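Local structure of probable N-acetyl-gamma-glutamyl-phosphate reductase, chloroplastic (Arabidopsis thaliana, 1XYG) at residues C163-I168 with M255-I259. The protein catalyses, in arginine biosynthesis, the reversible NADP-dependent conversion of N-acetylglutamyl 5-phosphate to N-acetylglutamate 5-semialdehyde with release of phosphate. Sequence-based numbering, arbitrary orientation.
Sequences CYPTTI and MQSTI
The Met-255 side chain runs out from the strand fully extended as far as SD and turns only at chi3 (-81°), which lays its methyl over the ring of Tyr-164. Met-255 CE lies 3.5 Å from the centroid of the Tyr-164 ring and 13° off the normal, a CH-pi contact over the face; Met-255 SD is oblique to that ring, a Met-aromatic contact. That methyl also meets Cys-163, with Met-255 CE 3.3 Å from Cys-163 SG, while Met-255 SD is 3.7 Å from CG2 of Thr-167. The other branch of Thr-167, OG1, sits between backbone N and carbonyl carbon (chi1 72°). From there it donates to Tyr-164 O one turn back, at 2.8 Å and on a lone pair, and accepts from Ser-257 OG, also at 2.8 Å. Replacing Thr-167 by alanine removes both branches and is likely to leave the buried Ser-257 hydroxyl without this acceptor and open a gap beside Met-255 SD. Farther along, CG1 of Ile-168 packs 3.6 Å from Ser-257 OG. Strand 255-262 belongs to the mixed sheet of the dimerisation domain, against which helix 163-177 starts, and Tyr-164 OH reaches on to Tyr-217. Cys-163, the active-site cysteine by similarity to relatives, therefore rests against an apolar thioether, whereas the chain from Ser-257 OG through Thr-167 OG1 to Tyr-164 O satisfies two buried hydroxyls and fixes their rotation.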
ATOM      1  N   CYS A 163       9.695  19.629   8.181  1.00 25.32           N
ATOM      2  CA  CYS A 163       8.350  19.316   7.722  1.00 25.09           C
ATOM      3  C   CYS A 163       7.283  19.476   8.813  1.00 26.28           C
ATOM      4  O   CYS A 163       6.376  20.306   8.685  1.00 26.13           O
ATOM      5  CB  CYS A 163       8.325  17.900   7.143  1.00 23.11           C
ATOM      6  SG  CYS A 163       9.186  16.691   8.150  1.00 29.84           S
ATOM      7  N   TYR A 164       7.385  18.691   9.882  1.00 25.20           N
ATOM      8  CA  TYR A 164       6.419  18.779  10.975  1.00 24.63           C
ATOM      9  C   TYR A 164       6.236  20.206  11.493  1.00 25.80           C
ATOM     10  O   TYR A 164       5.109  20.685  11.624  1.00 23.51           O
ATOM     11  CB  TYR A 164       6.839  17.865  12.131  1.00 23.67           C
ATOM     12  CG  TYR A 164       6.547  16.400  11.908  1.00 23.67           C
ATOM     13  CD1 TYR A 164       5.246  15.958  11.652  1.00 22.20           C
ATOM     14  CD2 TYR A 164       7.553  15.444  12.046  1.00 23.03           C
ATOM     15  CE1 TYR A 164       4.950  14.593  11.552  1.00 22.35           C
ATOM     16  CE2 TYR A 164       7.271  14.079  11.946  1.00 23.66           C
ATOM     17  CZ  TYR A 164       5.969  13.658  11.706  1.00 24.53           C
ATOM     18  OH  TYR A 164       5.693  12.307  11.662  1.00 23.05           O
ATOM     19  N   PRO A 165       7.347  20.905  11.800  1.00 23.91           N
ATOM     20  CA  PRO A 165       7.263  22.279  12.302  1.00 25.13           C
ATOM     21  C   PRO A 165       6.447  23.197  11.391  1.00 25.70           C
ATOM     22  O   PRO A 165       5.750  24.090  11.869  1.00 26.50           O
ATOM     23  CB  PRO A 165       8.731  22.709  12.384  1.00 23.28           C
ATOM     24  CG  PRO A 165       9.435  21.439  12.678  1.00 23.07           C
ATOM     25  CD  PRO A 165       8.751  20.476  11.714  1.00 23.80           C
ATOM     26  N   THR A 166       6.543  22.979  10.083  1.00 25.85           N
ATOM     27  CA  THR A 166       5.808  23.793   9.125  1.00 24.97           C
ATOM     28  C   THR A 166       4.296  23.613   9.296  1.00 25.41           C
ATOM     29  O   THR A 166       3.552  24.589   9.310  1.00 24.28           O
ATOM     30  CB  THR A 166       6.207  23.438   7.667  1.00 25.60           C
ATOM     31  OG1 THR A 166       7.575  23.805   7.439  1.00 26.09           O
ATOM     32  CG2 THR A 166       5.315  24.169   6.671  1.00 24.26           C
ATOM     33  N   THR A 167       3.850  22.366   9.432  1.00 25.36           N
ATOM     34  CA  THR A 167       2.424  22.081   9.597  1.00 25.43           C
ATOM     35  C   THR A 167       1.876  22.597  10.922  1.00 28.24           C
ATOM     36  O   THR A 167       0.675  22.825  11.052  1.00 28.36           O
ATOM     37  CB  THR A 167       2.123  20.565   9.571  1.00 27.09           C
ATOM     38  OG1 THR A 167       2.586  19.965  10.791  1.00 25.42           O
ATOM     39  CG2 THR A 167       2.796  19.896   8.377  1.00 24.07           C
ATOM     40  N   ILE A 168       2.754  22.782  11.903  1.00 27.49           N
ATOM     41  CA  ILE A 168       2.329  23.236  13.225  1.00 25.71           C
ATOM     42  C   ILE A 168       2.321  24.756  13.405  1.00 26.79           C
ATOM     43  O   ILE A 168       1.357  25.322  13.927  1.00 25.70           O
ATOM     44  CB  ILE A 168       3.216  22.605  14.324  1.00 26.43           C
ATOM     45  CG1 ILE A 168       3.079  21.083  14.286  1.00 28.28           C
ATOM     46  CG2 ILE A 168       2.805  23.123  15.701  1.00 25.24           C
ATOM     47  CD1 ILE A 168       4.148  20.366  15.072  1.00 28.99           C
ATOM     48  N   MET A 255       1.636  14.366   5.201  1.00 24.24           N
ATOM     49  CA  MET A 255       1.852  14.671   6.598  1.00 25.12           C
ATOM     50  C   MET A 255       0.653  15.402   7.175  1.00 25.40           C
ATOM     51  O   MET A 255       0.055  16.265   6.526  1.00 27.39           O
ATOM     52  CB  MET A 255       3.111  15.529   6.764  1.00 24.23           C
ATOM     53  CG  MET A 255       3.395  15.948   8.195  1.00 23.99           C
ATOM     54  SD  MET A 255       4.934  16.867   8.304  1.00 26.90           S
ATOM     55  CE  MET A 255       6.129  15.486   8.316  1.00 21.71           C
ATOM     56  N   GLN A 256       0.304  15.038   8.399  1.00 24.86           N
ATOM     57  CA  GLN A 256      -0.797  15.677   9.094  1.00 25.11           C
ATOM     58  C   GLN A 256      -0.474  15.853  10.558  1.00 24.55           C
ATOM     59  O   GLN A 256       0.085  14.968  11.196  1.00 26.88           O
ATOM     60  CB  GLN A 256      -2.092  14.856   9.005  1.00 22.82           C
ATOM     61  CG  GLN A 256      -3.208  15.436   9.891  1.00 21.69           C
ATOM     62  CD  GLN A 256      -4.548  14.731   9.731  1.00 23.47           C
ATOM     63  OE1 GLN A 256      -4.896  14.270   8.640  1.00 22.03           O
ATOM     64  NE2 GLN A 256      -5.313  14.662  10.816  1.00 22.62           N
ATOM     65  N   SER A 257      -0.809  17.018  11.082  1.00 24.30           N
ATOM     66  CA  SER A 257      -0.640  17.270  12.496  1.00 23.85           C
ATOM     67  C   SER A 257      -2.052  17.503  12.991  1.00 24.01           C
ATOM     68  O   SER A 257      -2.787  18.305  12.422  1.00 23.30           O
ATOM     69  CB  SER A 257       0.202  18.518  12.767  1.00 22.18           C
ATOM     70  OG  SER A 257       1.583  18.228  12.678  1.00 25.05           O
ATOM     71  N   THR A 258      -2.446  16.749  14.005  1.00 24.47           N
ATOM     72  CA  THR A 258      -3.753  16.931  14.616  1.00 25.95           C
ATOM     73  C   THR A 258      -3.362  17.662  15.904  1.00 24.47           C
ATOM     74  O   THR A 258      -2.725  17.086  16.788  1.00 24.24           O
ATOM     75  CB  THR A 258      -4.421  15.596  14.940  1.00 23.98           C
ATOM     76  OG1 THR A 258      -4.518  14.808  13.749  1.00 23.53           O
ATOM     77  CG2 THR A 258      -5.814  15.836  15.507  1.00 23.63           C
ATOM     78  N   ILE A 259      -3.731  18.936  15.982  1.00 24.35           N
ATOM     79  CA  ILE A 259      -3.368  19.787  17.104  1.00 23.33           C
ATOM     80  C   ILE A 259      -4.485  20.052  18.102  1.00 25.16           C
ATOM     81  O   ILE A 259      -5.532  20.586  17.754  1.00 26.38           O
ATOM     82  CB  ILE A 259      -2.843  21.122  16.565  1.00 24.67           C
ATOM     83  CG1 ILE A 259      -1.758  20.841  15.523  1.00 22.53           C
ATOM     84  CG2 ILE A 259      -2.342  22.000  17.701  1.00 24.48           C
ATOM     85  CD1 ILE A 259      -1.320  22.061  14.772  1.00 26.89           C
TER